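Local coordinates for protein diaminopimelate decarboxylase (Methanocaldococcus jannaschii, PDB 1TWI) that catalyses the pyridoxal 5'-phosphate-dependent decarboxylation of meso-diaminopimelate to L-lysine, the last step of lysine biosynthesis, as a homodimer, at residues A[72-76]-A[413-417]; A[53-58]-A[274-278]; A[347-353]-A[367-373]. All coordinates share one frame; numbering follows the deposited sequence.

Contact 1. Residues A[72-76]-A[413-417]; sequences ANLAI and LIRER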
ATOM      1  N   ALA A  72      -6.468  -7.651  11.405  1.00 10.36           N
ATOM      2  CA  ALA A  72      -7.517  -8.673  11.483  1.00 10.30           C
ATOM      3  C   ALA A  72      -6.959 -10.093  11.347  1.00 10.12           C
ATOM      4  O   ALA A  72      -7.674 -11.000  10.903  1.00  8.83           O
ATOM      5  CB  ALA A  72      -8.625  -8.430  10.402  1.00 10.89           C
ATOM      6  N   ASN A  73      -5.696 -10.290  11.727  1.00 10.36           N
ATOM      7  CA  ASN A  73      -5.109 -11.622  11.689  1.00 10.14           C
ATOM      8  C   ASN A  73      -5.987 -12.516  12.617  1.00 10.74           C
ATOM      9  O   ASN A  73      -6.326 -12.125  13.763  1.00 10.98           O
ATOM     10  CB  ASN A  73      -3.636 -11.597  12.151  1.00  9.00           C
ATOM     11  CG  ASN A  73      -3.117 -12.996  12.452  1.00  8.96           C
ATOM     12  OD1 ASN A  73      -3.384 -13.545  13.523  1.00 10.25           O
ATOM     13  ND2 ASN A  73      -2.415 -13.595  11.497  1.00  7.65           N
ATOM     14  N   LEU A  74      -6.346 -13.723  12.146  1.00 10.18           N
ATOM     15  CA  LEU A  74      -7.290 -14.557  12.892  1.00 11.47           C
ATOM     16  C   LEU A  74      -6.876 -14.894  14.311  1.00 11.13           C
ATOM     17  O   LEU A  74      -7.725 -15.005  15.203  1.00 10.44           O
ATOM     18  CB  LEU A  74      -7.621 -15.873  12.108  1.00 11.82           C
ATOM     19  CG  LEU A  74      -8.839 -16.711  12.581  1.00 13.94           C
ATOM     20  CD1 LEU A  74     -10.110 -15.835  12.547  1.00 14.63           C
ATOM     21  CD2 LEU A  74      -9.032 -17.954  11.610  1.00 13.11           C
ATOM     22  N   ALA A  75      -5.585 -15.051  14.555  1.00 10.86           N
ATOM     23  CA  ALA A  75      -5.198 -15.352  15.954  1.00 10.79           C
ATOM     24  C   ALA A  75      -5.409 -14.094  16.831  1.00 11.03           C
ATOM     25  O   ALA A  75      -5.851 -14.198  17.992  1.00 11.08           O
ATOM     26  CB  ALA A  75      -3.717 -15.807  16.050  1.00  9.07           C
ATOM     27  N   ILE A  76      -5.071 -12.928  16.277  1.00  9.19           N
ATOM     28  CA  ILE A  76      -5.196 -11.670  17.047  1.00 10.26           C
ATOM     29  C   ILE A  76      -6.667 -11.392  17.371  1.00  9.90           C
ATOM     30  O   ILE A  76      -6.998 -11.007  18.493  1.00 10.80           O
ATOM     31  CB  ILE A  76      -4.584 -10.453  16.260  1.00 10.26           C
ATOM     32  CG1 ILE A  76      -3.074 -10.675  16.030  1.00  9.44           C
ATOM     33  CG2 ILE A  76      -4.841  -9.124  17.019  1.00 10.00           C
ATOM     34  CD1 ILE A  76      -2.295 -11.030  17.322  1.00 11.02           C
ATOM     35  N   LEU A 413       3.536 -19.632  15.485  1.00 12.27           N
ATOM     36  CA  LEU A 413       3.450 -19.041  14.149  1.00 12.27           C
ATOM     37  C   LEU A 413       1.967 -18.681  13.951  1.00 12.35           C
ATOM     38  O   LEU A 413       1.083 -19.536  14.041  1.00 11.67           O
ATOM     39  CB  LEU A 413       3.950 -20.053  13.067  1.00 14.05           C
ATOM     40  CG  LEU A 413       4.021 -19.518  11.610  1.00 18.96           C
ATOM     41  CD1 LEU A 413       5.028 -18.327  11.542  1.00 17.20           C
ATOM     42  CD2 LEU A 413       4.475 -20.639  10.640  1.00 20.90           C
ATOM     43  N   ILE A 414       1.659 -17.413  13.708  1.00 10.68           N
ATOM     44  CA  ILE A 414       0.253 -17.071  13.464  1.00 10.14           C
ATOM     45  C   ILE A 414      -0.017 -16.587  12.044  1.00 10.47           C
ATOM     46  O   ILE A 414      -1.178 -16.339  11.680  1.00  9.93           O
ATOM     47  CB  ILE A 414      -0.310 -16.020  14.461  1.00 10.14           C
ATOM     48  CG1 ILE A 414       0.550 -14.735  14.448  1.00 10.47           C
ATOM     49  CG2 ILE A 414      -0.287 -16.657  15.901  1.00  9.48           C
ATOM     50  CD1 ILE A 414      -0.177 -13.557  15.168  1.00  8.97           C
ATOM     51  N   ARG A 415       1.038 -16.421  11.244  1.00 10.61           N
ATOM     52  CA  ARG A 415       0.816 -16.109   9.830  1.00 10.22           C
ATOM     53  C   ARG A 415       1.953 -16.762   9.089  1.00 10.92           C
ATOM     54  O   ARG A 415       3.109 -16.571   9.435  1.00 10.15           O
ATOM     55  CB  ARG A 415       0.788 -14.582   9.561  1.00 10.12           C
ATOM     56  CG  ARG A 415       0.429 -14.286   8.080  1.00  8.17           C
ATOM     57  CD  ARG A 415       0.715 -12.842   7.625  1.00  9.75           C
ATOM     58  NE  ARG A 415       0.653 -12.824   6.169  1.00  9.94           N
ATOM     59  CZ  ARG A 415      -0.433 -12.526   5.475  1.00 11.35           C
ATOM     60  NH1 ARG A 415      -1.558 -12.188   6.107  1.00 11.38           N
ATOM     61  NH2 ARG A 415      -0.410 -12.604   4.151  1.00 13.49           N
ATOM     62  N   GLU A 416       1.660 -17.560   8.064  1.00 11.76           N
ATOM     63  CA  GLU A 416       2.749 -18.193   7.314  1.00 11.47           C
ATOM     64  C   GLU A 416       3.182 -17.234   6.231  1.00 12.64           C
ATOM     65  O   GLU A 416       2.403 -16.367   5.778  1.00 10.80           O
ATOM     66  CB  GLU A 416       2.258 -19.514   6.701  1.00 14.90           C
ATOM     67  CG  GLU A 416       3.310 -20.378   6.054  1.00 19.87           C
ATOM     68  CD  GLU A 416       4.552 -20.622   6.897  1.00 20.53           C
ATOM     69  OE1 GLU A 416       5.400 -19.731   6.874  1.00 18.45           O
ATOM     70  OE2 GLU A 416       4.678 -21.685   7.557  1.00 18.75           O
ATOM     71  N   ARG A 417       4.422 -17.355   5.778  1.00 12.98           N
ATOM     72  CA  ARG A 417       4.838 -16.434   4.739  1.00 15.82           C
ATOM     73  C   ARG A 417       4.372 -16.893   3.375  1.00 14.31           C
ATOM     74  O   ARG A 417       3.954 -18.039   3.195  1.00 13.19           O
ATOM     75  CB  ARG A 417       6.366 -16.276   4.698  1.00 20.36           C
ATOM     76  CG  ARG A 417       7.120 -17.539   4.449  1.00 23.79           C
ATOM     77  CD  ARG A 417       8.620 -17.141   4.209  1.00 30.44           C
ATOM     78  NE  ARG A 417       9.180 -16.381   5.328  1.00 32.33           N
ATOM     79  CZ  ARG A 417       9.962 -16.903   6.272  1.00 35.77           C
ATOM     80  NH1 ARG A 417      10.281 -18.219   6.222  1.00 37.18           N
ATOM     81  NH2 ARG A 417      10.427 -16.118   7.255  1.00 34.16           N
TER
HETATM   82  O   HOH W   1      -2.497 -12.187   8.986  1.00 10.96           O
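The first turn of helix 74-82 meets the end of strand 410-415 with A75 and I414 nearest, their CA atoms 6.2 Å apart, and a side chain bridges the gap to the strand's backbone. N73 is that bridge, and asparagine suits it because its amide both accepts and donates. With CG anti to the backbone N (chi1 166°), the group reaches the strand and yet turns OD1 back over its own helix. N73 is the N-cap: N73 OD1 accepts from A75 N at 2.9 Å and from I76 N at 3.3 Å, the latter on a lone pair. N73 ND2 gives a nearly straight bond to I414 O (3.0 Å, 171° at the hydrogen); this acceptor lies in the plane of the amide, although the donor stands well above the carbonyl plane of I414. A water takes a second bond from N73 ND2, at 2.9 Å, and one from R415 NH1, at the edge of the guanidinium. With both ends gripped, the amide can hardly rotate. The fold here is that of the class-II decarboxylases: a helix of the cofactor-binding TIM barrel is tied to the C-terminal beta domain, at a strand where I414 and R415 together face M403 in a classic beta bulge. Beside the polar bridge, I414 supplies the apolar part. I414 CG2 rests on A75 CB at 3.5 Å, where a small methyl allows close approach, while I414 CD1 meets I76 CD1 at 3.9 Å, the two side chains crossing at about a right angle. P430 of the second subunit packs against both A75 and I414.

Contact 2. Residues A[53-58]-A[274-278]; sequences RWEEET and TMLKY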
ATOM      1  N   ARG A  53     -15.806   2.713  35.162  1.00 17.25           N
ATOM      2  CA  ARG A  53     -16.580   3.695  35.868  1.00 17.97           C
ATOM      3  C   ARG A  53     -17.935   3.960  35.133  1.00 17.34           C
ATOM      4  O   ARG A  53     -18.965   4.250  35.760  1.00 17.56           O
ATOM      5  CB  ARG A  53     -15.771   4.996  35.932  1.00 20.19           C
ATOM      6  CG  ARG A  53     -16.526   6.149  36.484  1.00 21.04           C
ATOM      7  CD  ARG A  53     -15.668   7.392  36.578  1.00 24.85           C
ATOM      8  NE  ARG A  53     -16.491   8.537  36.971  1.00 24.97           N
ATOM      9  CZ  ARG A  53     -16.204   9.780  36.616  1.00 27.10           C
ATOM     10  NH1 ARG A  53     -15.124  10.014  35.881  1.00 28.41           N
ATOM     11  NH2 ARG A  53     -17.005  10.772  36.954  1.00 26.43           N
ATOM     12  N   TRP A  54     -17.933   3.917  33.801  1.00 15.92           N
ATOM     13  CA  TRP A  54     -19.188   4.168  33.066  1.00 15.99           C
ATOM     14  C   TRP A  54     -20.290   3.221  33.536  1.00 17.43           C
ATOM     15  O   TRP A  54     -21.392   3.651  33.913  1.00 18.21           O
ATOM     16  CB  TRP A  54     -19.007   3.985  31.536  1.00 14.11           C
ATOM     17  CG  TRP A  54     -20.255   4.402  30.826  1.00 13.00           C
ATOM     18  CD1 TRP A  54     -21.142   3.608  30.110  1.00 14.45           C
ATOM     19  CD2 TRP A  54     -20.749   5.724  30.746  1.00 13.66           C
ATOM     20  NE1 TRP A  54     -22.160   4.401  29.580  1.00 13.59           N
ATOM     21  CE2 TRP A  54     -21.923   5.700  29.965  1.00 12.76           C
ATOM     22  CE3 TRP A  54     -20.300   6.961  31.267  1.00 14.24           C
ATOM     23  CZ2 TRP A  54     -22.660   6.862  29.689  1.00 14.71           C
ATOM     24  CZ3 TRP A  54     -21.033   8.104  30.994  1.00 12.45           C
ATOM     25  CH2 TRP A  54     -22.193   8.053  30.215  1.00 14.26           C
ATOM     26  N   GLU A  55     -20.003   1.923  33.516  1.00 19.43           N
ATOM     27  CA  GLU A  55     -20.993   0.911  33.944  1.00 21.12           C
ATOM     28  C   GLU A  55     -21.304   1.068  35.423  1.00 20.18           C
ATOM     29  O   GLU A  55     -22.440   0.913  35.826  1.00 20.51           O
ATOM     30  CB  GLU A  55     -20.476  -0.537  33.701  1.00 24.00           C
ATOM     31  CG  GLU A  55     -21.115  -1.680  34.621  1.00 33.56           C
ATOM     32  CD  GLU A  55     -20.092  -2.517  35.544  1.00 37.72           C
ATOM     33  OE1 GLU A  55     -20.216  -2.499  36.812  1.00 38.64           O
ATOM     34  OE2 GLU A  55     -19.176  -3.203  35.014  1.00 39.05           O
ATOM     35  N   GLU A  56     -20.284   1.370  36.221  1.00 19.99           N
ATOM     36  CA  GLU A  56     -20.461   1.527  37.664  1.00 20.72           C
ATOM     37  C   GLU A  56     -21.412   2.641  38.013  1.00 20.46           C
ATOM     38  O   GLU A  56     -22.256   2.508  38.897  1.00 19.52           O
ATOM     39  CB  GLU A  56     -19.119   1.831  38.343  1.00 22.13           C
ATOM     40  CG  GLU A  56     -18.137   0.676  38.288  1.00 25.48           C
ATOM     41  CD  GLU A  56     -16.750   1.039  38.765  1.00 26.99           C
ATOM     42  OE1 GLU A  56     -16.462   2.252  38.982  1.00 27.86           O
ATOM     43  OE2 GLU A  56     -15.938   0.086  38.906  1.00 29.38           O
ATOM     44  N   GLU A  57     -21.267   3.765  37.333  1.00 20.01           N
ATOM     45  CA  GLU A  57     -22.106   4.903  37.660  1.00 21.12           C
ATOM     46  C   GLU A  57     -23.433   5.055  36.954  1.00 20.60           C
ATOM     47  O   GLU A  57     -24.317   5.697  37.505  1.00 19.03           O
ATOM     48  CB  GLU A  57     -21.303   6.189  37.482  1.00 25.15           C
ATOM     49  CG  GLU A  57     -20.561   6.630  38.785  1.00 31.69           C
ATOM     50  CD  GLU A  57     -19.727   7.866  38.554  1.00 35.98           C
ATOM     51  OE1 GLU A  57     -20.282   8.815  37.957  1.00 38.39           O
ATOM     52  OE2 GLU A  57     -18.525   7.904  38.954  1.00 39.56           O
ATOM     53  N   THR A  58     -23.577   4.479  35.753  1.00 18.71           N
ATOM     54  CA  THR A  58     -24.804   4.616  34.952  1.00 18.78           C
ATOM     55  C   THR A  58     -25.611   3.302  34.854  1.00 19.17           C
ATOM     56  O   THR A  58     -26.764   3.300  34.446  1.00 19.66           O
ATOM     57  CB  THR A  58     -24.450   5.025  33.441  1.00 17.67           C
ATOM     58  OG1 THR A  58     -23.811   3.901  32.809  1.00 16.05           O
ATOM     59  CG2 THR A  58     -23.511   6.219  33.384  1.00 16.86           C
ATOM     60  N   THR A 274     -17.589  14.503  30.616  1.00 16.27           N
ATOM     61  CA  THR A 274     -18.331  15.331  29.689  1.00 13.55           C
ATOM     62  C   THR A 274     -19.733  14.765  29.530  1.00 14.17           C
ATOM     63  O   THR A 274     -20.718  15.518  29.649  1.00 14.26           O
ATOM     64  CB  THR A 274     -17.675  15.443  28.308  1.00 13.35           C
ATOM     65  OG1 THR A 274     -16.467  16.188  28.430  1.00 14.66           O
ATOM     66  CG2 THR A 274     -18.601  16.221  27.334  1.00 13.28           C
ATOM     67  N   MET A 275     -19.862  13.462  29.256  1.00 13.67           N
ATOM     68  CA  MET A 275     -21.201  12.885  29.074  1.00 13.32           C
ATOM     69  C   MET A 275     -22.110  13.030  30.310  1.00 15.06           C
ATOM     70  O   MET A 275     -23.320  13.226  30.156  1.00 12.70           O
ATOM     71  CB  MET A 275     -21.131  11.381  28.708  1.00 15.09           C
ATOM     72  CG  MET A 275     -20.470  11.135  27.322  1.00 16.83           C
ATOM     73  SD  MET A 275     -20.266   9.405  27.010  1.00 21.36           S
ATOM     74  CE  MET A 275     -21.995   9.069  26.570  1.00 20.51           C
ATOM     75  N   LEU A 276     -21.550  12.921  31.521  1.00 14.42           N
ATOM     76  CA  LEU A 276     -22.393  13.051  32.716  1.00 15.34           C
ATOM     77  C   LEU A 276     -22.992  14.454  32.936  1.00 14.29           C
ATOM     78  O   LEU A 276     -23.920  14.594  33.695  1.00 16.33           O
ATOM     79  CB  LEU A 276     -21.645  12.616  33.974  1.00 16.47           C
ATOM     80  CG  LEU A 276     -21.347  11.113  34.023  1.00 17.25           C
ATOM     81  CD1 LEU A 276     -20.504  10.835  35.264  1.00 21.62           C
ATOM     82  CD2 LEU A 276     -22.636  10.318  34.110  1.00 19.26           C
ATOM     83  N   LYS A 277     -22.482  15.475  32.253  1.00 15.92           N
ATOM     84  CA  LYS A 277     -23.037  16.825  32.324  1.00 15.21           C
ATOM     85  C   LYS A 277     -24.441  16.826  31.749  1.00 16.56           C
ATOM     86  O   LYS A 277     -25.240  17.750  32.019  1.00 15.11           O
ATOM     87  CB  LYS A 277     -22.223  17.798  31.463  1.00 14.87           C
ATOM     88  CG  LYS A 277     -20.853  18.123  32.060  1.00 18.30           C
ATOM     89  CD  LYS A 277     -19.930  18.828  31.088  1.00 17.92           C
ATOM     90  CE  LYS A 277     -18.665  19.212  31.837  1.00 21.68           C
ATOM     91  NZ  LYS A 277     -17.858  20.204  31.043  1.00 23.64           N
ATOM     92  N   TYR A 278     -24.754  15.811  30.939  1.00 15.24           N
ATOM     93  CA  TYR A 278     -26.065  15.785  30.255  1.00 16.32           C
ATOM     94  C   TYR A 278     -27.125  14.911  30.867  1.00 17.33           C
ATOM     95  O   TYR A 278     -28.236  14.815  30.299  1.00 15.18           O
ATOM     96  CB  TYR A 278     -25.893  15.345  28.783  1.00 13.85           C
ATOM     97  CG  TYR A 278     -24.963  16.224  27.979  1.00 14.39           C
ATOM     98  CD1 TYR A 278     -23.585  16.150  28.138  1.00 12.56           C
ATOM     99  CD2 TYR A 278     -25.476  17.141  27.055  1.00 14.03           C
ATOM    100  CE1 TYR A 278     -22.720  16.976  27.391  1.00 13.77           C
ATOM    101  CE2 TYR A 278     -24.632  17.965  26.303  1.00 15.02           C
ATOM    102  CZ  TYR A 278     -23.255  17.880  26.477  1.00 13.68           C
ATOM    103  OH  TYR A 278     -22.452  18.733  25.722  1.00 15.46           O
TER
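The indole of W54 meets M275 obliquely at its far end: W54 CH2 lies 3.8 Å from M275 CE, and M275 SD stands 4.5 Å from the centroid of the six-membered ring, a Met-aromatic contact. Over the centre of one face of the indole, 3.6 Å above the plane, sits the methyl CG2 of T58, one helical turn on. M275, bent at its third torsion (chi3 77°), curls its methyl back to the ring, while the indole NE1 is bonded to P285 O. At the edge of the R53 guanidinium, in its plane, lies the carboxylate carbon of E57; R53 NE bonds E57 OE2 at 2.9 Å, meeting it from above the carboxylate plane. L276 is a knob in the hole formed by R53, W54, E57 and T58, joining helices 37-58 and 264-276 on the outside of the barrel domain. Its branched end suits two surroundings: L276 CD2 lies 4.1 Å from W54 CZ3, and L276 CD1 reaches E57 OE1 at 3.4 Å and R53 NH2 at 3.9 Å. Between 53-58 and 274-278 themselves no hydrogen bond forms and the contact is chiefly apolar; just before the second segment, N273 OD1 accepts from R53 NH2, which ties the arginine to the leucine's own helix, while the R53-E57 salt bridge keeps the charges beside the leucine paired.

Contact 3. Residues A[347-353]-A[367-373]; sequences EKEVVSI and DRELDKV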
ATOM      1  N   GLU A 347      29.791   0.341  20.662  1.00 17.78           N
ATOM      2  CA  GLU A 347      29.986   1.445  19.756  1.00 19.39           C
ATOM      3  C   GLU A 347      28.618   1.785  19.179  1.00 18.56           C
ATOM      4  O   GLU A 347      27.820   0.866  18.978  1.00 18.03           O
ATOM      5  CB  GLU A 347      30.944   1.021  18.617  1.00 20.55           C
ATOM      6  CG  GLU A 347      31.226   2.145  17.661  1.00 26.05           C
ATOM      7  CD  GLU A 347      32.195   1.768  16.535  1.00 30.08           C
ATOM      8  OE1 GLU A 347      32.230   2.499  15.516  1.00 33.84           O
ATOM      9  OE2 GLU A 347      32.911   0.760  16.657  1.00 32.13           O
ATOM     10  N   LYS A 348      28.355   3.070  18.922  1.00 17.00           N
ATOM     11  CA  LYS A 348      27.098   3.518  18.321  1.00 17.25           C
ATOM     12  C   LYS A 348      27.430   4.345  17.088  1.00 18.75           C
ATOM     13  O   LYS A 348      28.541   4.819  16.939  1.00 19.47           O
ATOM     14  CB  LYS A 348      26.299   4.347  19.309  1.00 16.24           C
ATOM     15  CG  LYS A 348      25.814   3.566  20.511  1.00 16.89           C
ATOM     16  CD  LYS A 348      25.000   4.573  21.374  1.00 19.47           C
ATOM     17  CE  LYS A 348      24.736   4.072  22.807  1.00 20.27           C
ATOM     18  NZ  LYS A 348      24.146   2.671  22.821  1.00 24.77           N
ATOM     19  N   GLU A 349      26.489   4.502  16.179  1.00 18.65           N
ATOM     20  CA  GLU A 349      26.761   5.245  14.969  1.00 18.76           C
ATOM     21  C   GLU A 349      25.414   5.688  14.424  1.00 18.56           C
ATOM     22  O   GLU A 349      24.362   5.109  14.771  1.00 19.11           O
ATOM     23  CB  GLU A 349      27.501   4.372  13.925  1.00 19.37           C
ATOM     24  CG  GLU A 349      26.770   3.092  13.619  1.00 22.18           C
ATOM     25  CD  GLU A 349      27.321   2.303  12.417  1.00 25.15           C
ATOM     26  OE1 GLU A 349      26.817   1.150  12.218  1.00 22.94           O
ATOM     27  OE2 GLU A 349      28.214   2.822  11.681  1.00 24.38           O
ATOM     28  N   VAL A 350      25.443   6.699  13.571  1.00 16.84           N
ATOM     29  CA  VAL A 350      24.219   7.238  12.990  1.00 18.44           C
ATOM     30  C   VAL A 350      24.106   6.679  11.587  1.00 18.43           C
ATOM     31  O   VAL A 350      25.057   6.777  10.809  1.00 17.67           O
ATOM     32  CB  VAL A 350      24.268   8.794  12.915  1.00 18.78           C
ATOM     33  CG1 VAL A 350      23.060   9.329  12.178  1.00 16.89           C
ATOM     34  CG2 VAL A 350      24.323   9.366  14.337  1.00 21.16           C
ATOM     35  N   VAL A 351      22.956   6.080  11.277  1.00 16.20           N
ATOM     36  CA  VAL A 351      22.723   5.479   9.964  1.00 15.01           C
ATOM     37  C   VAL A 351      21.269   5.670   9.526  1.00 15.61           C
ATOM     38  O   VAL A 351      20.420   6.022  10.340  1.00 16.31           O
ATOM     39  CB  VAL A 351      22.965   3.920   9.960  1.00 16.30           C
ATOM     40  CG1 VAL A 351      24.401   3.563  10.316  1.00 14.54           C
ATOM     41  CG2 VAL A 351      21.998   3.244  10.943  1.00 15.98           C
ATOM     42  N   SER A 352      20.999   5.427   8.241  1.00 14.42           N
ATOM     43  CA  SER A 352      19.637   5.480   7.697  1.00 15.01           C
ATOM     44  C   SER A 352      19.329   4.005   7.344  1.00 14.95           C
ATOM     45  O   SER A 352      20.209   3.256   6.937  1.00 14.88           O
ATOM     46  CB  SER A 352      19.584   6.389   6.475  1.00 15.91           C
ATOM     47  OG  SER A 352      19.766   7.756   6.870  1.00 15.00           O
ATOM     48  N   ILE A 353      18.093   3.573   7.552  1.00 15.50           N
ATOM     49  CA  ILE A 353      17.757   2.157   7.373  1.00 16.12           C
ATOM     50  C   ILE A 353      16.773   2.006   6.223  1.00 15.50           C
ATOM     51  O   ILE A 353      15.723   2.631   6.242  1.00 16.50           O
ATOM     52  CB  ILE A 353      17.036   1.562   8.647  1.00 15.65           C
ATOM     53  CG1 ILE A 353      17.951   1.584   9.910  1.00 15.84           C
ATOM     54  CG2 ILE A 353      16.724   0.099   8.419  1.00 12.97           C
ATOM     55  CD1 ILE A 353      17.901   2.839  10.688  1.00 17.53           C
ATOM     56  N   ASP A 367      19.029   8.994   9.710  1.00 18.66           N
ATOM     57  CA  ASP A 367      19.842   9.573  10.755  1.00 19.78           C
ATOM     58  C   ASP A 367      19.499   9.035  12.124  1.00 19.78           C
ATOM     59  O   ASP A 367      19.276   9.796  13.049  1.00 19.82           O
ATOM     60  CB  ASP A 367      19.666  11.086  10.714  1.00 22.04           C
ATOM     61  CG  ASP A 367      20.017  11.656   9.341  1.00 24.70           C
ATOM     62  OD1 ASP A 367      19.359  12.607   8.904  1.00 28.44           O
ATOM     63  OD2 ASP A 367      20.948  11.137   8.674  1.00 25.84           O
ATOM     64  N   ARG A 368      19.430   7.713  12.251  1.00 18.33           N
ATOM     65  CA  ARG A 368      19.129   7.113  13.526  1.00 16.88           C
ATOM     66  C   ARG A 368      20.387   6.658  14.236  1.00 16.55           C
ATOM     67  O   ARG A 368      21.276   6.067  13.628  1.00 15.82           O
ATOM     68  CB  ARG A 368      18.220   5.891  13.315  1.00 16.37           C
ATOM     69  CG  ARG A 368      16.918   6.258  12.588  1.00 15.78           C
ATOM     70  CD  ARG A 368      16.015   7.273  13.403  1.00 14.44           C
ATOM     71  NE  ARG A 368      14.690   7.289  12.791  1.00 16.96           N
ATOM     72  CZ  ARG A 368      13.701   6.443  13.085  1.00 16.70           C
ATOM     73  NH1 ARG A 368      13.872   5.502  14.007  1.00 17.09           N
ATOM     74  NH2 ARG A 368      12.535   6.538  12.441  1.00 17.80           N
ATOM     75  N   GLU A 369      20.452   6.886  15.538  1.00 17.18           N
ATOM     76  CA  GLU A 369      21.610   6.418  16.295  1.00 17.68           C
ATOM     77  C   GLU A 369      21.311   5.002  16.719  1.00 18.44           C
ATOM     78  O   GLU A 369      20.337   4.733  17.441  1.00 18.55           O
ATOM     79  CB  GLU A 369      21.863   7.257  17.552  1.00 19.12           C
ATOM     80  CG  GLU A 369      23.084   6.771  18.319  1.00 23.66           C
ATOM     81  CD  GLU A 369      23.532   7.725  19.470  1.00 26.96           C
ATOM     82  OE1 GLU A 369      22.792   7.893  20.453  1.00 29.36           O
ATOM     83  OE2 GLU A 369      24.626   8.298  19.370  1.00 29.34           O
ATOM     84  N   LEU A 370      22.146   4.072  16.301  1.00 16.65           N
ATOM     85  CA  LEU A 370      21.906   2.695  16.702  1.00 18.18           C
ATOM     86  C   LEU A 370      23.228   2.068  17.179  1.00 16.05           C
ATOM     87  O   LEU A 370      24.296   2.544  16.802  1.00 15.23           O
ATOM     88  CB  LEU A 370      21.429   1.850  15.493  1.00 18.91           C
ATOM     89  CG  LEU A 370      20.307   2.300  14.563  1.00 21.21           C
ATOM     90  CD1 LEU A 370      19.920   1.076  13.794  1.00 25.66           C
ATOM     91  CD2 LEU A 370      19.144   2.906  15.248  1.00 21.57           C
ATOM     92  N   ASP A 371      23.147   1.010  17.967  1.00 16.06           N
ATOM     93  CA  ASP A 371      24.369   0.265  18.299  1.00 17.52           C
ATOM     94  C   ASP A 371      24.903  -0.219  16.950  1.00 18.05           C
ATOM     95  O   ASP A 371      24.132  -0.665  16.077  1.00 15.99           O
ATOM     96  CB  ASP A 371      24.089  -0.929  19.213  1.00 18.91           C
ATOM     97  CG  ASP A 371      23.841  -0.499  20.673  1.00 25.14           C
ATOM     98  OD1 ASP A 371      22.914   0.308  20.860  1.00 30.17           O
ATOM     99  OD2 ASP A 371      24.562  -0.952  21.618  1.00 25.78           O
ATOM    100  N   LYS A 372      26.231  -0.137  16.820  1.00 17.36           N
ATOM    101  CA  LYS A 372      26.994  -0.453  15.616  1.00 18.90           C
ATOM    102  C   LYS A 372      26.392  -1.616  14.822  1.00 17.23           C
ATOM    103  O   LYS A 372      26.333  -2.737  15.308  1.00 14.37           O
ATOM    104  CB  LYS A 372      28.434  -0.781  16.008  1.00 19.66           C
ATOM    105  CG  LYS A 372      29.378  -0.976  14.835  1.00 25.89           C
ATOM    106  CD  LYS A 372      29.847   0.329  14.284  1.00 28.90           C
ATOM    107  CE  LYS A 372      31.006   0.164  13.291  1.00 31.05           C
ATOM    108  NZ  LYS A 372      30.608  -0.671  12.097  1.00 32.79           N
ATOM    109  N   VAL A 373      25.995  -1.324  13.589  1.00 17.57           N
ATOM    110  CA  VAL A 373      25.369  -2.337  12.737  1.00 17.72           C
ATOM    111  C   VAL A 373      26.355  -3.162  11.897  1.00 18.07           C
ATOM    112  O   VAL A 373      27.249  -2.612  11.260  1.00 18.84           O
ATOM    113  CB  VAL A 373      24.292  -1.673  11.813  1.00 18.36           C
ATOM    114  CG1 VAL A 373      23.620  -2.752  10.943  1.00 17.92           C
ATOM    115  CG2 VAL A 373      23.228  -0.953  12.658  1.00 13.79           C
TER
HETATM  116  O   HOH W   2      28.363  -0.187  10.574  1.00 23.59           O
HETATM  117  O   HOH W   3      21.875   8.586   8.277  1.00 22.43           O
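Strands 348-354 and 363-371 form an antiparallel beta hairpin in the beta domain, its regular pairing broken by a G1 bulge in which D367 and R368 both face V351. D367 takes backbone angles of the left-handed region (51°/50°), as is usual at the first position of a G1 bulge. Backbone bonds carry the pairing: E349 and L370 exchange two, L370 N reaching E349 O at 2.9 Å, and V351 and R368 exchange two more. K372 N to E347 O prolongs the series past the strand. Between the E349-L370 and V351-R368 pairs, the non-hydrogen-bonded pair V350 and E369 brings its CA atoms to 4.3 Å.

The apolar contacts lie on the face of V351 and L370, where V351 CG2 approaches L370 CG at 4.1 Å and I353 CD1 touches both L370 CD1 and the R368 chain. Branched residues suit this buried side, which packs on V318 and I320 of the adjoining strand. R368 sends its guanidinium away, to H337 O.

At the end of the pairing away from the bulge, acidic and basic chains meet. The aliphatic part of K372 lies alongside E347, K372 CE 3.4 Å from E347 OE1. K348 NZ makes a weak salt bridge to D371 OD1 at 3.3 Å, while D371 OD2 has a second partner in K345 N. E349 has CG wedged between its backbone N and carbonyl carbon (chi1 55°), which carries the extended chain across to V373. Its OE2 pairs with K316, and E349 OE1 takes V373 N at 2.9 Å, on the anti side; a water 2.6 Å from the same E349 OE1 donates to it, also joining K372 NZ and V373 O.

How the contacts relate
From the N terminus, helix 37-58 supplies the first half of contact 2 and helix 74-82 the first half of contact 1. Contact 2 closes at 274-278, within the barrel domain, while contact 1 is still open, so the two cross along the chain. The hairpin of contact 3 then opens and closes locally, nested inside the loop that contact 1 completes at 413-417. Contact 2 thus joins two barrel helices, contact 3 two neighbouring strands of the beta domain, and contact 1 one domain to the other. Contacts 1 and 3 reach the same mixed sheet, with nearest atoms about 17 Å apart; the centres of contacts 2 and 3 are about 49 Å apart.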